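Local structure of ofchtiv-allosamidin (Ostrinia furnacalis, 6JMB) at residues L121-E126 with T145-L150; T108-I113 with Y157-T162; D3-C8 with V185-V190. The protein probably hydrolyses the beta-1,4 linkages of chitin, as a group IV insect chitinase of glycosyl hydrolase family 18, and here binds the inhibitor allosamidin. All coordinates share one frame; numbering follows the deposited sequence.

Contact 1. Residues L121-E126 with T145-L150. With AMI (allosamizoline), chain C.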
loop_
_atom_site.group_PDB
_atom_site.type_symbol
_atom_site.label_atom_id
_atom_site.label_comp_id
_atom_site.label_asym_id
_atom_site.label_seq_id
_atom_site.Cartn_x
_atom_site.Cartn_y
_atom_site.Cartn_z
ATOM N N LEU A 121 11.284 -10.044 -5.150
ATOM C CA LEU A 121 9.859 -10.327 -5.174
ATOM C C LEU A 121 9.209 -9.768 -3.919
ATOM O O LEU A 121 9.731 -9.934 -2.811
ATOM C CB LEU A 121 9.625 -11.846 -5.198
ATOM C CG LEU A 121 8.168 -12.317 -5.169
ATOM C CD1 LEU A 121 7.463 -11.969 -6.471
ATOM C CD2 LEU A 121 8.084 -13.812 -4.893
ATOM N N ASP A 122 8.066 -9.115 -4.097
ATOM C CA ASP A 122 7.201 -8.707 -3.001
ATOM C C ASP A 122 5.954 -9.576 -3.054
ATOM O O ASP A 122 5.327 -9.698 -4.113
ATOM C CB ASP A 122 6.819 -7.233 -3.161
ATOM C CG ASP A 122 5.936 -6.735 -2.042
ATOM O OD1 ASP A 122 6.292 -6.926 -0.857
ATOM O OD2 ASP A 122 4.876 -6.144 -2.342
ATOM N N VAL A 123 5.604 -10.197 -1.934
ATOM C CA VAL A 123 4.438 -11.075 -1.870
ATOM C C VAL A 123 3.300 -10.328 -1.188
ATOM O O VAL A 123 3.424 -9.914 -0.025
ATOM C CB VAL A 123 4.756 -12.392 -1.149
ATOM C CG1 VAL A 123 3.542 -13.311 -1.188
ATOM C CG2 VAL A 123 5.956 -13.073 -1.796
ATOM N N ASP A 124 2.199 -10.143 -1.919
ATOM C CA ASP A 124 1.009 -9.443 -1.445
ATOM C C ASP A 124 -0.211 -10.355 -1.573
ATOM O O ASP A 124 -1.157 -10.054 -2.308
ATOM C CB ASP A 124 0.833 -8.147 -2.249
ATOM C CG ASP A 124 -0.383 -7.343 -1.832
ATOM O OD1 ASP A 124 -0.832 -7.464 -0.676
ATOM O OD2 ASP A 124 -0.888 -6.574 -2.672
ATOM N N TRP A 125 -0.188 -11.489 -0.879
ATOM C CA TRP A 125 -1.327 -12.396 -0.846
ATOM C C TRP A 125 -2.379 -11.805 0.086
ATOM O O TRP A 125 -2.117 -11.616 1.278
ATOM C CB TRP A 125 -0.830 -13.750 -0.339
ATOM C CG TRP A 125 -1.855 -14.809 0.009
ATOM C CD1 TRP A 125 -3.222 -14.750 -0.108
ATOM C CD2 TRP A 125 -1.554 -16.103 0.535
ATOM N NE1 TRP A 125 -3.783 -15.939 0.319
ATOM C CE2 TRP A 125 -2.779 -16.779 0.725
ATOM C CE3 TRP A 125 -0.363 -16.756 0.867
ATOM C CZ2 TRP A 125 -2.843 -18.082 1.230
ATOM C CZ3 TRP A 125 -0.424 -18.049 1.365
ATOM C CH2 TRP A 125 -1.660 -18.694 1.552
ATOM N N GLU A 126 -3.565 -11.514 -0.447
ATOM C CA GLU A 126 -4.631 -10.875 0.329
ATOM C C GLU A 126 -5.828 -11.823 0.434
ATOM O O GLU A 126 -6.725 -11.792 -0.412
ATOM C CB GLU A 126 -4.998 -9.512 -0.293
ATOM C CG GLU A 126 -3.772 -8.598 -0.408
ATOM C CD GLU A 126 -4.084 -7.125 -0.569
ATOM O OE1 GLU A 126 -5.263 -6.746 -0.715
ATOM O OE2 GLU A 126 -3.123 -6.326 -0.532
ATOM N N THR A 145 6.033 -21.177 5.370
ATOM C CA THR A 145 6.838 -22.154 4.642
ATOM C C THR A 145 7.220 -21.625 3.268
ATOM O O THR A 145 8.371 -21.765 2.837
ATOM C CB THR A 145 6.078 -23.475 4.527
ATOM O OG1 THR A 145 5.809 -23.967 5.843
ATOM C CG2 THR A 145 6.897 -24.512 3.762
ATOM N N LEU A 146 6.270 -20.995 2.577
ATOM C CA LEU A 146 6.550 -20.422 1.265
ATOM C C LEU A 146 7.666 -19.388 1.345
ATOM O O LEU A 146 8.588 -19.386 0.521
ATOM C CB LEU A 146 5.275 -19.792 0.710
ATOM C CG LEU A 146 5.425 -19.019 -0.603
ATOM C CD1 LEU A 146 5.788 -19.963 -1.743
ATOM C CD2 LEU A 146 4.140 -18.264 -0.917
ATOM N N LEU A 147 7.604 -18.499 2.343
ATOM C CA LEU A 147 8.645 -17.483 2.484
ATOM C C LEU A 147 10.003 -18.111 2.777
ATOM O O LEU A 147 11.027 -17.676 2.233
ATOM C CB LEU A 147 8.265 -16.490 3.583
ATOM C CG LEU A 147 7.013 -15.646 3.318
ATOM C CD1 LEU A 147 6.671 -14.823 4.558
ATOM C CD2 LEU A 147 7.197 -14.753 2.097
ATOM N N LYS A 148 10.035 -19.128 3.645
ATOM C CA LYS A 148 11.287 -19.824 3.934
ATOM C C LYS A 148 11.904 -20.394 2.660
ATOM O O LYS A 148 13.110 -20.253 2.418
ATOM C CB LYS A 148 11.020 -20.941 4.942
ATOM C CG LYS A 148 12.231 -21.802 5.252
ATOM C CD LYS A 148 11.847 -22.950 6.173
ATOM C CE LYS A 148 13.051 -23.797 6.541
ATOM N NZ LYS A 148 12.649 -25.061 7.220
ATOM N N GLU A 149 11.082 -21.040 1.830
ATOM C CA GLU A 149 11.593 -21.690 0.628
ATOM C C GLU A 149 11.999 -20.671 -0.432
ATOM O O GLU A 149 12.990 -20.874 -1.148
ATOM C CB GLU A 149 10.565 -22.698 0.112
ATOM C CG GLU A 149 10.345 -23.849 1.104
ATOM C CD GLU A 149 9.292 -24.844 0.665
ATOM O OE1 GLU A 149 8.660 -24.621 -0.383
ATOM O OE2 GLU A 149 9.091 -25.858 1.376
ATOM N N LEU A 150 11.259 -19.566 -0.543
ATOM C CA LEU A 150 11.681 -18.485 -1.431
ATOM C C LEU A 150 13.032 -17.930 -1.004
ATOM O O LEU A 150 13.928 -17.734 -1.835
ATOM C CB LEU A 150 10.633 -17.370 -1.442
ATOM C CG LEU A 150 9.397 -17.604 -2.312
ATOM C CD1 LEU A 150 8.232 -16.747 -1.834
ATOM C CD2 LEU A 150 9.688 -17.325 -3.791
HETATM C C1 AMI C . -3.222 -2.303 -1.347
HETATM C C2 AMI C . -3.189 -3.654 -2.168
HETATM C C3 AMI C . -3.655 -3.279 -3.485
HETATM C C4 AMI C . -4.668 -2.090 -3.228
HETATM C C5 AMI C . -3.901 -1.278 -2.296
HETATM C C6 AMI C . -4.779 -0.236 -1.511
HETATM C C7 AMI C . -1.144 -3.043 -1.588
HETATM C C8 AMI C . 1.047 -4.311 -1.859
HETATM C C9 AMI C . 1.039 -1.984 -0.787
HETATM N N2 AMI C . -1.944 -4.052 -2.146
HETATM N N7 AMI C . 0.312 -3.120 -1.414
HETATM O O3 AMI C . -4.236 -4.398 -4.153
HETATM O O4 AMI C . -4.952 -1.286 -4.365
HETATM O O6 AMI C . -5.843 -0.925 -0.886
HETATM O O7 AMI C . -1.833 -1.941 -1.178
#
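Leu121 and Val123 on strand 120-124 meet Leu147 and Leu150 on helix 138-154, the first strand and the helix of a beta-alpha-beta unit in the family 18 TIM barrel. The two axes run almost exactly antiparallel, at 175° and 11.5 Å apart, and the closest contacts across the gap are between leucine and valine methyls. Leu121 has its CG anti to the backbone N (chi1 178°), which lets CD2 reach Leu150 CD2 at 4.0 Å; the two side chains cross at about a right angle, methyl against methyl. Two residues further along the strand, on the same face, Val123 CG2 faces both helix leucines, 4.3 Å from Leu150 CD1 and 4.4 Å from Leu147 CD2. Beta-branched valine suits a strand, and the longer leucines on both sides reach across the gap. Val163 and Leu161 of strand 160-165 extend the same apolar layer.

The intervening acids point the other way, into the barrel. Asp122 is held by Tyr9 OH at OD2 and by Thr162 OG1 at OD1. Beyond it Asp124 OD2 lies 2.8 Å from N2 of allosamizoline, and Glu126 OE2 approaches the same nitrogen at 3.0 Å, so two acid side chains converge on one nitrogen of the inhibitor. Asp194 and Trp85 N hydrogen-bond the same ligand. While Leu121 and Val123 face the helix, Asp122, Asp124 and Glu126 belong to the DxxDxDxE signature of family 18 chitinases, at the C-terminal end of its barrel strand.

Contact 2. Residues T108-I113 with Y157-T162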
loop_
_atom_site.group_PDB
_atom_site.type_symbol
_atom_site.label_atom_id
_atom_site.label_comp_id
_atom_site.label_asym_id
_atom_site.label_seq_id
_atom_site.Cartn_x
_atom_site.Cartn_y
_atom_site.Cartn_z
ATOM N N THR A 108 9.141 -20.272 -11.350
ATOM C CA THR A 108 8.575 -19.396 -12.376
ATOM C C THR A 108 8.684 -17.924 -11.990
ATOM O O THR A 108 8.912 -17.071 -12.858
ATOM C CB THR A 108 7.132 -19.770 -12.713
ATOM O OG1 THR A 108 6.323 -19.729 -11.532
ATOM C CG2 THR A 108 7.066 -21.155 -13.339
ATOM N N SER A 109 8.519 -17.596 -10.704
ATOM C CA SER A 109 8.732 -16.210 -10.295
ATOM C C SER A 109 10.195 -15.818 -10.448
ATOM O O SER A 109 10.501 -14.710 -10.907
ATOM C CB SER A 109 8.230 -15.970 -8.867
ATOM O OG SER A 109 9.034 -16.628 -7.904
ATOM N N LEU A 110 11.116 -16.723 -10.104
ATOM C CA LEU A 110 12.534 -16.439 -10.307
ATOM C C LEU A 110 12.845 -16.199 -11.779
ATOM O O LEU A 110 13.627 -15.303 -12.115
ATOM C CB LEU A 110 13.374 -17.597 -9.770
ATOM C CG LEU A 110 14.880 -17.537 -10.015
ATOM C CD1 LEU A 110 15.486 -16.375 -9.258
ATOM C CD2 LEU A 110 15.523 -18.843 -9.582
ATOM N N ALA A 111 12.241 -16.989 -12.670
ATOM C CA ALA A 111 12.468 -16.801 -14.102
ATOM C C ALA A 111 12.046 -15.407 -14.556
ATOM O O ALA A 111 12.770 -14.748 -15.316
ATOM C CB ALA A 111 11.734 -17.883 -14.900
ATOM N N MET A 112 10.876 -14.940 -14.111
ATOM C CA MET A 112 10.438 -13.591 -14.465
ATOM C C MET A 112 11.372 -12.541 -13.880
ATOM O O MET A 112 11.739 -11.573 -14.560
ATOM C CB MET A 112 9.003 -13.368 -13.980
ATOM C CG MET A 112 7.971 -14.237 -14.693
ATOM S SD MET A 112 6.280 -13.956 -14.124
ATOM C CE MET A 112 5.902 -12.413 -14.951
ATOM N N ILE A 113 11.785 -12.726 -12.627
ATOM C CA ILE A 113 12.673 -11.766 -11.981
ATOM C C ILE A 113 13.980 -11.629 -12.761
ATOM O O ILE A 113 14.443 -10.518 -13.048
ATOM C CB ILE A 113 12.896 -12.170 -10.513
ATOM C CG1 ILE A 113 11.642 -11.840 -9.694
ATOM C CG2 ILE A 113 14.147 -11.506 -9.938
ATOM C CD1 ILE A 113 11.569 -12.569 -8.369
ATOM N N TYR A 157 21.029 -16.049 -5.518
ATOM C CA TYR A 157 21.126 -14.989 -6.508
ATOM C C TYR A 157 21.210 -13.592 -5.902
ATOM O O TYR A 157 21.256 -12.612 -6.655
ATOM C CB TYR A 157 19.937 -15.062 -7.479
ATOM C CG TYR A 157 19.739 -16.428 -8.118
ATOM C CD1 TYR A 157 18.950 -17.395 -7.510
ATOM C CD2 TYR A 157 20.334 -16.744 -9.336
ATOM C CE1 TYR A 157 18.764 -18.644 -8.086
ATOM C CE2 TYR A 157 20.148 -17.987 -9.925
ATOM C CZ TYR A 157 19.363 -18.933 -9.296
ATOM O OH TYR A 157 19.176 -20.171 -9.876
ATOM N N GLY A 158 21.219 -13.465 -4.577
ATOM C CA GLY A 158 21.259 -12.153 -3.958
ATOM C C GLY A 158 19.992 -11.339 -4.113
ATOM O O GLY A 158 20.045 -10.105 -4.066
ATOM N N LEU A 159 18.850 -11.997 -4.291
ATOM C CA LEU A 159 17.590 -11.315 -4.549
ATOM C C LEU A 159 16.874 -10.962 -3.249
ATOM O O LEU A 159 17.029 -11.632 -2.226
ATOM C CB LEU A 159 16.688 -12.207 -5.401
ATOM C CG LEU A 159 17.192 -12.415 -6.831
ATOM C CD1 LEU A 159 16.413 -13.531 -7.492
ATOM C CD2 LEU A 159 17.081 -11.127 -7.640
ATOM N N LEU A 160 16.080 -9.895 -3.310
ATOM C CA LEU A 160 15.286 -9.456 -2.172
ATOM C C LEU A 160 13.969 -10.220 -2.114
ATOM O O LEU A 160 13.425 -10.645 -3.137
ATOM C CB LEU A 160 14.975 -7.963 -2.295
ATOM C CG LEU A 160 16.175 -7.017 -2.232
ATOM C CD1 LEU A 160 15.756 -5.602 -2.598
ATOM C CD2 LEU A 160 16.793 -7.050 -0.848
ATOM N N LEU A 161 13.461 -10.392 -0.896
ATOM C CA LEU A 161 12.143 -10.970 -0.656
ATOM C C LEU A 161 11.441 -10.103 0.375
ATOM O O LEU A 161 11.932 -9.956 1.500
ATOM C CB LEU A 161 12.252 -12.409 -0.132
ATOM C CG LEU A 161 10.911 -13.066 0.216
ATOM C CD1 LEU A 161 10.038 -13.224 -1.023
ATOM C CD2 LEU A 161 11.138 -14.414 0.895
ATOM N N THR A 162 10.304 -9.528 -0.001
ATOM C CA THR A 162 9.531 -8.680 0.900
ATOM C C THR A 162 8.081 -9.130 0.892
ATOM O O THR A 162 7.663 -9.929 0.051
ATOM C CB THR A 162 9.624 -7.204 0.488
ATOM O OG1 THR A 162 8.981 -7.016 -0.780
ATOM C CG2 THR A 162 11.077 -6.771 0.381
#
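Thr108 OG1 is gripped twice, hydrogen-bonded to Asn104 O one turn back in helix 99-116 and to Ala49 N of strand 49-51, which ties the helix down beside the residues that make this contact. Leu110 and Ile113, three residues apart, lie on the same side of the helix and both meet Leu159. No hydrogen bond crosses from this helix to segment 157-162; what joins them is apolar surface. Leu159 CD1 meets both helix residues, while CD2 turns to Ile113. The CD1 methyl of Leu159 presses on Leu110 CD1 at 3.5 Å, closer than carbons usually come, the two side chains crossing at about a right angle. Leu159 CD2 lies 3.7 Å from Ile113 CG2, with the side chains sliding past each other in opposite directions. The beta-branch of isoleucine matters here, since CG2 stands anti to the backbone N and does the touching close to the helix surface.

Leu110 also faces Tyr157. With CG anti to its own N (chi1 174°), it holds CD1 4.0 Å above one face of the ring, toward the rim, while Leu110 CD2 comes to Tyr157 CE1 at 3.6 Å. A tyrosine fits this exposed margin, offering an apolar ring to the leucine and carrying a polar hydroxyl at its far end.

Phe154 of helix 138-154 packs on both Ile113 and Leu159, while Val80 of strand 77-83 touches Ile113. The contact thus joins helix 99-116 to the chain just before strand 160-165, with helix 138-154 flanking it through Phe154.

Contact 3. Residues D3-C8 with V185-V190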
loop_
_atom_site.group_PDB
_atom_site.type_symbol
_atom_site.label_atom_id
_atom_site.label_comp_id
_atom_site.label_asym_id
_atom_site.label_seq_id
_atom_site.Cartn_x
_atom_site.Cartn_y
_atom_site.Cartn_z
ATOM N N ASP A 3 20.104 3.977 5.572
ATOM C CA ASP A 3 19.343 2.867 6.129
ATOM C C ASP A 3 17.827 3.047 6.032
ATOM O O ASP A 3 17.112 2.072 5.810
ATOM C CB ASP A 3 19.750 2.590 7.576
ATOM C CG ASP A 3 18.808 1.627 8.271
ATOM O OD1 ASP A 3 18.917 0.401 8.040
ATOM O OD2 ASP A 3 17.947 2.105 9.038
ATOM N N LYS A 4 17.333 4.273 6.205
ATOM C CA LYS A 4 15.915 4.531 5.966
ATOM C C LYS A 4 15.593 4.269 4.501
ATOM O O LYS A 4 16.380 4.593 3.605
ATOM C CB LYS A 4 15.567 5.984 6.295
ATOM C CG LYS A 4 15.740 6.391 7.756
ATOM C CD LYS A 4 15.062 5.424 8.706
ATOM C CE LYS A 4 15.028 5.977 10.123
ATOM N NZ LYS A 4 14.990 4.882 11.126
ATOM N N ILE A 5 14.430 3.668 4.250
ATOM C CA ILE A 5 14.039 3.319 2.890
ATOM C C ILE A 5 12.680 3.920 2.555
ATOM O O ILE A 5 11.871 4.242 3.430
ATOM C CB ILE A 5 14.061 1.795 2.619
ATOM C CG1 ILE A 5 13.030 1.064 3.480
ATOM C CG2 ILE A 5 15.472 1.231 2.825
ATOM C CD1 ILE A 5 12.954 -0.428 3.185
ATOM N N VAL A 6 12.453 4.092 1.257
ATOM C CA VAL A 6 11.194 4.590 0.721
ATOM C C VAL A 6 10.759 3.579 -0.330
ATOM O O VAL A 6 11.403 3.453 -1.377
ATOM C CB VAL A 6 11.340 5.992 0.113
ATOM C CG1 VAL A 6 10.026 6.450 -0.480
ATOM C CG2 VAL A 6 11.808 6.980 1.169
ATOM N N VAL A 7 9.687 2.851 -0.046
ATOM C CA VAL A 7 9.219 1.759 -0.897
ATOM C C VAL A 7 8.023 2.275 -1.689
ATOM O O VAL A 7 6.940 2.491 -1.128
ATOM C CB VAL A 7 8.859 0.522 -0.062
ATOM C CG1 VAL A 7 8.366 -0.616 -0.957
ATOM C CG2 VAL A 7 10.056 0.072 0.770
ATOM N N CYS A 8 8.211 2.485 -2.990
ATOM C CA CYS A 8 7.188 3.066 -3.852
ATOM C C CYS A 8 6.524 1.965 -4.664
ATOM O O CYS A 8 7.181 1.343 -5.501
ATOM C CB CYS A 8 7.819 4.042 -4.840
ATOM S SG CYS A 8 8.609 5.483 -4.110
ATOM N N VAL A 185 12.213 -12.358 5.458
ATOM C CA VAL A 185 12.042 -11.239 4.541
ATOM C C VAL A 185 13.067 -10.158 4.839
ATOM O O VAL A 185 13.569 -10.029 5.963
ATOM C CB VAL A 185 10.609 -10.668 4.563
ATOM C CG1 VAL A 185 9.604 -11.752 4.183
ATOM C CG2 VAL A 185 10.277 -10.075 5.935
ATOM N N ASP A 186 13.378 -9.374 3.808
ATOM C CA ASP A 186 14.203 -8.190 4.005
ATOM C C ASP A 186 13.458 -7.122 4.793
ATOM O O ASP A 186 14.053 -6.427 5.624
ATOM C CB ASP A 186 14.673 -7.670 2.652
ATOM C CG ASP A 186 15.666 -8.605 2.010
ATOM O OD1 ASP A 186 16.851 -8.566 2.406
ATOM O OD2 ASP A 186 15.267 -9.410 1.148
ATOM N N TYR A 187 12.156 -6.978 4.551
ATOM C CA TYR A 187 11.324 -6.096 5.358
ATOM C C TYR A 187 9.866 -6.461 5.139
ATOM O O TYR A 187 9.513 -7.172 4.188
ATOM C CB TYR A 187 11.558 -4.604 5.065
ATOM C CG TYR A 187 11.372 -4.203 3.625
ATOM C CD1 TYR A 187 10.096 -4.026 3.087
ATOM C CD2 TYR A 187 12.471 -3.984 2.797
ATOM C CE1 TYR A 187 9.927 -3.649 1.762
ATOM C CE2 TYR A 187 12.310 -3.608 1.473
ATOM C CZ TYR A 187 11.034 -3.448 0.961
ATOM O OH TYR A 187 10.871 -3.087 -0.359
ATOM N N ILE A 188 9.037 -5.962 6.051
ATOM C CA ILE A 188 7.589 -6.126 6.020
ATOM C C ILE A 188 6.968 -4.762 5.752
ATOM O O ILE A 188 7.162 -3.816 6.530
ATOM C CB ILE A 188 7.076 -6.697 7.349
ATOM C CG1 ILE A 188 7.602 -8.113 7.569
ATOM C CG2 ILE A 188 5.563 -6.694 7.375
ATOM C CD1 ILE A 188 7.169 -8.716 8.889
ATOM N N GLY A 189 6.226 -4.653 4.654
ATOM C CA GLY A 189 5.475 -3.445 4.377
ATOM C C GLY A 189 4.099 -3.538 5.001
ATOM O O GLY A 189 3.241 -4.260 4.492
ATOM N N VAL A 190 3.878 -2.847 6.115
ATOM C CA VAL A 190 2.595 -2.927 6.807
ATOM C C VAL A 190 1.631 -1.948 6.150
ATOM O O VAL A 190 1.927 -0.755 6.028
ATOM C CB VAL A 190 2.753 -2.638 8.306
ATOM C CG1 VAL A 190 1.438 -2.861 9.027
ATOM C CG2 VAL A 190 3.843 -3.521 8.907
#
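Tyr187 reaches inside the TIM barrel to Ile5 and Val7, linking strand 187-190 to strand 5-11, which is not its neighbour in the barrel wall. The two strands share no hydrogen bond here; the tyrosine carries the contact.

From Tyr187 CB, a chi1 of 56°, with CG between the backbone N and the carbonyl carbon, sets the ring's direction onto Ile5 and Val7. CG already has Ile5 CD1 at 4.1 Å. Along one side of the ring the same methyl is nearer still, 3.6 Å from Tyr187 CD2, and CE2 follows at a similar separation. Ile5 CD1 therefore lies over the ring face, 3.9 Å from the centroid and 26° off the normal, a CH-pi contact displaced toward the rim. Further along, toward the hydroxyl end and on the same side of the ring plane, Val7 CG2 comes obliquely to Tyr187 CE1 at 3.9 Å and to CZ at 3.7 Å.

Each residue type suits its place: tyrosine reaches far enough to meet both Ile5 and Val7, isoleucine supplies a slender methyl at the end of CG1 to lie on the ring, and valine's two methyls pack on the hydroxyl end. His35 meets the ring edge-to-face, and Thr162 packs against it too. Val6, between the two contacting residues, turns instead to helix 362-373 outside the barrel. The side chain of Val7 is about 7 Å from allosamizoline, so this packing lies close beneath the ligand site. Val7 comes from the direction opposite to the tyrosine, with CG2 3.5 Å and CG1 3.6 Å from Tyr187 OH.

Overall arrangement
All three contacts belong to one TIM barrel, but they sample different layers. Contacts 1 and 2 lie on the outside of the wall, their centres 11 Å apart: contact 1 joins a strand to a helix, contact 2 a helix to the loop entering strand 160-165. Contact 1 is wholly buried and aliphatic, with acids on the reverse of its strand reaching the inhibitor. Contact 2 is mostly buried and aliphatic, with the exposed Tyr157 ring added at its margin. Contact 3 lies in the barrel interior and rests on an aromatic ring bridging two non-adjacent strands. Strand 160-165 connects them: it pairs with strand 120-124 and also with strand 187-190.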